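Local coordinates for fucoxanthin chlorophyll a/c-binding protein Lhcq11 (Chaetoceros gracilis, PDB 6L4U) that binds chlorophylls a and c and carotenoids as a diatom antenna protein, probably harvesting light for a photosystem, at residues Tyr95-Val100 with Gly176-Gly181. Sequence-based numbering, arbitrary orientation.
Sequences YRHSEV and GHYLRG. With CLA (chlorophyll a), chain B.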
ATOM      1  N   TYR Y  95      48.885  42.599  24.410  1.00 65.73           N
ATOM      2  CA  TYR Y  95      49.304  42.546  25.804  1.00 65.73           C
ATOM      3  C   TYR Y  95      49.605  43.940  26.339  1.00 65.73           C
ATOM      4  O   TYR Y  95      49.382  44.218  27.521  1.00 65.73           O
ATOM      5  CB  TYR Y  95      50.531  41.647  25.957  1.00 65.73           C
ATOM      6  CG  TYR Y  95      50.293  40.168  25.750  1.00 65.73           C
ATOM      7  CD1 TYR Y  95      49.011  39.636  25.738  1.00 65.73           C
ATOM      8  CD2 TYR Y  95      51.363  39.301  25.571  1.00 65.73           C
ATOM      9  CE1 TYR Y  95      48.804  38.289  25.545  1.00 65.73           C
ATOM     10  CE2 TYR Y  95      51.164  37.952  25.380  1.00 65.73           C
ATOM     11  CZ  TYR Y  95      49.883  37.451  25.368  1.00 65.73           C
ATOM     12  OH  TYR Y  95      49.681  36.106  25.177  1.00 65.73           O
ATOM     13  N   ARG Y  96      50.116  44.832  25.487  1.00 65.64           N
ATOM     14  CA  ARG Y  96      50.444  46.176  25.949  1.00 65.64           C
ATOM     15  C   ARG Y  96      49.197  47.042  26.057  1.00 65.64           C
ATOM     16  O   ARG Y  96      49.067  47.832  27.000  1.00 65.64           O
ATOM     17  CB  ARG Y  96      51.471  46.817  25.017  1.00 65.64           C
ATOM     18  CG  ARG Y  96      51.906  48.223  25.410  1.00 65.64           C
ATOM     19  CD  ARG Y  96      52.354  48.307  26.865  1.00 65.64           C
ATOM     20  NE  ARG Y  96      53.711  47.815  27.055  1.00 65.64           N
ATOM     21  CZ  ARG Y  96      54.140  47.234  28.168  1.00 65.64           C
ATOM     22  NH1 ARG Y  96      53.316  47.073  29.194  1.00 65.64           N
ATOM     23  NH2 ARG Y  96      55.393  46.814  28.256  1.00 65.64           N
ATOM     24  N   HIS Y  97      48.273  46.913  25.099  1.00 68.27           N
ATOM     25  CA  HIS Y  97      47.042  47.695  25.146  1.00 68.27           C
ATOM     26  C   HIS Y  97      46.165  47.288  26.316  1.00 68.27           C
ATOM     27  O   HIS Y  97      45.507  48.140  26.922  1.00 68.27           O
ATOM     28  CB  HIS Y  97      46.265  47.550  23.839  1.00 68.27           C
ATOM     29  CG  HIS Y  97      45.151  48.541  23.688  1.00 68.27           C
ATOM     30  ND1 HIS Y  97      45.245  49.643  22.865  1.00 68.27           N
ATOM     31  CD2 HIS Y  97      43.926  48.604  24.259  1.00 68.27           C
ATOM     32  CE1 HIS Y  97      44.126  50.340  22.937  1.00 68.27           C
ATOM     33  NE2 HIS Y  97      43.307  49.729  23.773  1.00 68.27           N
ATOM     34  N   SER Y  98      46.145  46.003  26.655  1.00 69.60           N
ATOM     35  CA  SER Y  98      45.309  45.572  27.759  1.00 69.60           C
ATOM     36  C   SER Y  98      45.942  45.835  29.115  1.00 69.60           C
ATOM     37  O   SER Y  98      45.223  45.831  30.116  1.00 69.60           O
ATOM     38  CB  SER Y  98      44.973  44.089  27.633  1.00 69.60           C
ATOM     39  OG  SER Y  98      44.102  43.711  28.679  1.00 69.60           O
ATOM     40  N   GLU Y  99      47.261  46.049  29.182  1.00 68.24           N
ATOM     41  CA  GLU Y  99      47.857  46.444  30.455  1.00 68.24           C
ATOM     42  C   GLU Y  99      47.461  47.868  30.820  1.00 68.24           C
ATOM     43  O   GLU Y  99      47.075  48.135  31.964  1.00 68.24           O
ATOM     44  CB  GLU Y  99      49.384  46.310  30.428  1.00 68.24           C
ATOM     45  CG  GLU Y  99      50.026  46.769  31.745  1.00 68.24           C
ATOM     46  CD  GLU Y  99      51.412  46.208  32.029  1.00 68.24           C
ATOM     47  OE1 GLU Y  99      52.018  45.545  31.172  1.00 68.24           O
ATOM     48  OE2 GLU Y  99      51.906  46.430  33.147  1.00 68.24           O
ATOM     49  N   VAL Y 100      47.529  48.791  29.858  1.00 66.74           N
ATOM     50  CA  VAL Y 100      47.196  50.178  30.162  1.00 66.74           C
ATOM     51  C   VAL Y 100      45.690  50.357  30.318  1.00 66.74           C
ATOM     52  O   VAL Y 100      45.246  51.246  31.047  1.00 66.74           O
ATOM     53  CB  VAL Y 100      47.787  51.133  29.103  1.00 66.74           C
ATOM     54  CG1 VAL Y 100      49.292  50.977  29.042  1.00 66.74           C
ATOM     55  CG2 VAL Y 100      47.182  50.901  27.732  1.00 66.74           C
ATOM     56  N   GLY Y 176      46.541  53.110  11.843  1.00 66.88           N
ATOM     57  CA  GLY Y 176      45.497  52.106  11.879  1.00 66.88           C
ATOM     58  C   GLY Y 176      45.252  51.611  13.287  1.00 66.88           C
ATOM     59  O   GLY Y 176      45.569  52.308  14.255  1.00 66.88           O
ATOM     60  N   HIS Y 177      44.686  50.415  13.414  1.00 72.74           N
ATOM     61  CA  HIS Y 177      44.421  49.831  14.720  1.00 72.74           C
ATOM     62  C   HIS Y 177      45.725  49.474  15.424  1.00 72.74           C
ATOM     63  O   HIS Y 177      46.775  49.301  14.800  1.00 72.74           O
ATOM     64  CB  HIS Y 177      43.560  48.582  14.577  1.00 72.74           C
ATOM     65  CG  HIS Y 177      42.630  48.341  15.724  1.00 72.74           C
ATOM     66  ND1 HIS Y 177      41.540  49.144  15.980  1.00 72.74           N
ATOM     67  CD2 HIS Y 177      42.588  47.347  16.642  1.00 72.74           C
ATOM     68  CE1 HIS Y 177      40.886  48.674  17.027  1.00 72.74           C
ATOM     69  NE2 HIS Y 177      41.497  47.581  17.444  1.00 72.74           N
ATOM     70  N   TYR Y 178      45.641  49.356  16.750  1.00 71.37           N
ATOM     71  CA  TYR Y 178      46.812  49.026  17.553  1.00 71.37           C
ATOM     72  C   TYR Y 178      47.291  47.600  17.323  1.00 71.37           C
ATOM     73  O   TYR Y 178      48.460  47.304  17.586  1.00 71.37           O
ATOM     74  CB  TYR Y 178      46.523  49.247  19.038  1.00 71.37           C
ATOM     75  CG  TYR Y 178      45.164  48.785  19.501  1.00 71.37           C
ATOM     76  CD1 TYR Y 178      44.963  47.480  19.927  1.00 71.37           C
ATOM     77  CD2 TYR Y 178      44.086  49.662  19.536  1.00 71.37           C
ATOM     78  CE1 TYR Y 178      43.722  47.055  20.354  1.00 71.37           C
ATOM     79  CE2 TYR Y 178      42.847  49.249  19.956  1.00 71.37           C
ATOM     80  CZ  TYR Y 178      42.673  47.950  20.369  1.00 71.37           C
ATOM     81  OH  TYR Y 178      41.430  47.548  20.783  1.00 71.37           O
ATOM     82  N   LEU Y 179      46.426  46.716  16.837  1.00 71.44           N
ATOM     83  CA  LEU Y 179      46.846  45.391  16.415  1.00 71.44           C
ATOM     84  C   LEU Y 179      47.252  45.343  14.952  1.00 71.44           C
ATOM     85  O   LEU Y 179      47.659  44.280  14.473  1.00 71.44           O
ATOM     86  CB  LEU Y 179      45.731  44.374  16.664  1.00 71.44           C
ATOM     87  CG  LEU Y 179      45.198  44.276  18.089  1.00 71.44           C
ATOM     88  CD1 LEU Y 179      44.275  43.085  18.193  1.00 71.44           C
ATOM     89  CD2 LEU Y 179      46.332  44.166  19.092  1.00 71.44           C
ATOM     90  N   ARG Y 180      47.139  46.457  14.231  1.00 71.02           N
ATOM     91  CA  ARG Y 180      47.562  46.528  12.840  1.00 71.02           C
ATOM     92  C   ARG Y 180      48.730  47.486  12.644  1.00 71.02           C
ATOM     93  O   ARG Y 180      49.803  47.068  12.205  1.00 71.02           O
ATOM     94  CB  ARG Y 180      46.375  46.939  11.957  1.00 71.02           C
ATOM     95  CG  ARG Y 180      45.215  45.957  11.982  1.00 71.02           C
ATOM     96  CD  ARG Y 180      45.650  44.591  11.477  1.00 71.02           C
ATOM     97  NE  ARG Y 180      44.592  43.590  11.577  1.00 71.02           N
ATOM     98  CZ  ARG Y 180      44.513  42.681  12.542  1.00 71.02           C
ATOM     99  NH1 ARG Y 180      45.428  42.645  13.499  1.00 71.02           N
ATOM    100  NH2 ARG Y 180      43.516  41.807  12.551  1.00 71.02           N
ATOM    101  N   GLY Y 181      48.555  48.767  12.961  1.00 63.09           N
ATOM    102  CA  GLY Y 181      49.642  49.714  12.807  1.00 63.09           C
ATOM    103  C   GLY Y 181      49.719  50.802  13.859  1.00 63.09           C
ATOM    104  O   GLY Y 181      50.594  51.670  13.786  1.00 63.09           O
TER
HETATM  105 MG   CLA B 301      52.658  43.841  32.889  1.00 68.44          MG
HETATM  106  CHA CLA B 301      55.749  43.472  31.399  1.00 68.44           C
HETATM  107  CHB CLA B 301      51.218  42.807  29.992  1.00 68.44           C
HETATM  108  CHC CLA B 301      49.735  43.729  34.565  1.00 68.44           C
HETATM  109  CHD CLA B 301      54.429  44.318  36.121  1.00 68.44           C
HETATM  110  NA  CLA B 301      53.345  43.200  31.040  1.00 68.44           N
HETATM  111  C1A CLA B 301      54.533  43.190  30.551  1.00 68.44           C
HETATM  112  C2A CLA B 301      54.659  42.826  29.086  1.00 68.44           C
HETATM  113  C3A CLA B 301      53.204  42.704  28.687  1.00 68.44           C
HETATM  114  C4A CLA B 301      52.547  42.917  30.005  1.00 68.44           C
HETATM  115  CMA CLA B 301      52.856  43.872  27.777  1.00 68.44           C
HETATM  116  CAA CLA B 301      55.322  41.433  28.941  1.00 68.44           C
HETATM  117  CBA CLA B 301      54.689  40.351  28.059  1.00 68.44           C
HETATM  118  CGA CLA B 301      53.954  39.341  28.908  1.00 68.44           C
HETATM  119  O1A CLA B 301      54.552  38.495  29.547  1.00 68.44           O
HETATM  120  O2A CLA B 301      52.506  39.400  28.968  1.00 68.44           O
HETATM  121  NB  CLA B 301      50.758  43.328  32.349  1.00 68.44           N
HETATM  122  C1B CLA B 301      50.319  42.992  31.138  1.00 68.44           C
HETATM  123  C2B CLA B 301      48.846  42.807  31.039  1.00 68.44           C
HETATM  124  C3B CLA B 301      48.412  43.085  32.421  1.00 68.44           C
HETATM  125  C4B CLA B 301      49.681  43.385  33.136  1.00 68.44           C
HETATM  126  CMB CLA B 301      47.991  42.429  29.865  1.00 68.44           C
HETATM  127  CAB CLA B 301      47.030  43.056  32.961  1.00 68.44           C
HETATM  128  CBB CLA B 301      46.688  42.221  33.922  1.00 68.44           C
HETATM  129  NC  CLA B 301      52.209  43.987  34.899  1.00 68.44           N
HETATM  130  C1C CLA B 301      50.951  43.924  35.371  1.00 68.44           C
HETATM  131  C2C CLA B 301      50.828  44.070  36.846  1.00 68.44           C
HETATM  132  C3C CLA B 301      52.217  44.243  37.285  1.00 68.44           C
HETATM  133  C4C CLA B 301      52.968  44.178  36.011  1.00 68.44           C
HETATM  134  CMC CLA B 301      49.610  44.050  37.721  1.00 68.44           C
HETATM  135  CAC CLA B 301      52.737  44.441  38.689  1.00 68.44           C
HETATM  136  CBC CLA B 301      53.041  43.064  39.233  1.00 68.44           C
HETATM  137  ND  CLA B 301      54.538  43.840  33.674  1.00 68.44           N
HETATM  138  C1D CLA B 301      55.209  44.148  34.905  1.00 68.44           C
HETATM  139  C2D CLA B 301      56.681  44.277  34.836  1.00 68.44           C
HETATM  140  C3D CLA B 301      56.874  44.009  33.392  1.00 68.44           C
HETATM  141  C4D CLA B 301      55.630  43.770  32.832  1.00 68.44           C
HETATM  142  CMD CLA B 301      57.798  44.579  35.791  1.00 68.44           C
HETATM  143  CAD CLA B 301      57.886  43.875  32.325  1.00 68.44           C
HETATM  144  OBD CLA B 301      59.149  44.040  32.472  1.00 68.44           O
HETATM  145  CBD CLA B 301      57.195  43.590  31.057  1.00 68.44           C
HETATM  146  CGD CLA B 301      57.326  44.850  30.263  1.00 68.44           C
HETATM  147  O1D CLA B 301      56.423  45.668  30.242  1.00 68.44           O
HETATM  148  O2D CLA B 301      58.544  45.137  29.533  1.00 68.44           O
HETATM  149  CED CLA B 301      58.851  46.488  29.208  1.00 68.44           C
HETATM  150  C1  CLA B 301      51.897  39.206  30.235  1.00 68.44           C
HETATM  151  C2  CLA B 301      50.607  38.423  30.180  1.00 68.44           C
HETATM  152  C3  CLA B 301      49.644  38.647  31.093  1.00 68.44           C
HETATM  153  C4  CLA B 301      49.840  39.665  32.180  1.00 68.44           C
HETATM  154  C5  CLA B 301      48.356  37.865  31.060  1.00 68.44           C
HETATM  155  C6  CLA B 301      48.338  36.731  32.082  1.00 68.44           C
HETATM  156  C7  CLA B 301      47.524  37.113  33.315  1.00 68.44           C
HETATM  157  C8  CLA B 301      47.409  35.969  34.302  1.00 68.44           C
HETATM  158  C9  CLA B 301      45.993  35.407  34.292  1.00 68.44           C
HETATM  159  C10 CLA B 301      47.812  36.460  35.685  1.00 68.44           C
HETATM  160  C11 CLA B 301      47.666  35.364  36.730  1.00 68.44           C
HETATM  161  C12 CLA B 301      47.276  35.961  38.072  1.00 68.44           C
HETATM  162  C13 CLA B 301      48.440  36.734  38.676  1.00 68.44           C
HETATM  163  C14 CLA B 301      49.517  35.790  39.198  1.00 68.44           C
HETATM  164  C15 CLA B 301      47.909  37.636  39.779  1.00 68.44           C
HETATM  165  C16 CLA B 301      47.365  36.851  40.967  1.00 68.44           C
HETATM  166  C17 CLA B 301      47.203  37.748  42.189  1.00 68.44           C
HETATM  167  C18 CLA B 301      46.248  38.899  41.901  1.00 68.44           C
HETATM  168  C19 CLA B 301      46.872  40.234  42.295  1.00 68.44           C
HETATM  169  C20 CLA B 301      44.911  38.688  42.601  1.00 68.44           C
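His-97, on transmembrane helix 89-115 of this chlorophyll a/b-binding (LHC) fold, and Tyr-178, in the loop between helices 148-171 and 208-230, make a face-to-face stack, a worked example of how one ring pair can join a helix to a distant loop. Their centroids lie 3.7 Å apart and the planes open by 20°, with CE1 of His-97 3.4 Å from CE2 of Tyr-178. In the tyrosine, CG sits between the backbone N and the carbonyl carbon (chi1 42°), which turns the ring toward the helix. Its opposite face is covered by the imidazole of His-177, NE2 lying toward the rim, so that the tyrosine lies between two imidazoles, while His-169 meets the Tyr-178 ring edge-to-face. Replacing Tyr-178 by alanine is likely to open a gap between the two histidines and leave His-97 without its stacking partner, beside a chlorophyll c1 that the tyrosine also touches. Packing thins along the loop toward solvent: Arg-180 is exposed, its NH1 bonded to the carbonyl O of Leu-179 from above the carbonyl plane and salt-bridged to Glu-90. Across the helix from His-97, polar groups serve a chlorophyll a instead. NH1 of Arg-96 pairs with OE1 of Glu-99 at 2.8 Å, the carboxylate carbon lying at the guanidinium edge, in its plane, and Arg-219 bridges to OE2. Arg-96 NH2 donates an almost straight bond (170°) to chlorophyll O1D. The magnesium of the same chlorophyll is ligated by Glu-99 OE1, with 2.5 Å between OE1 and MG.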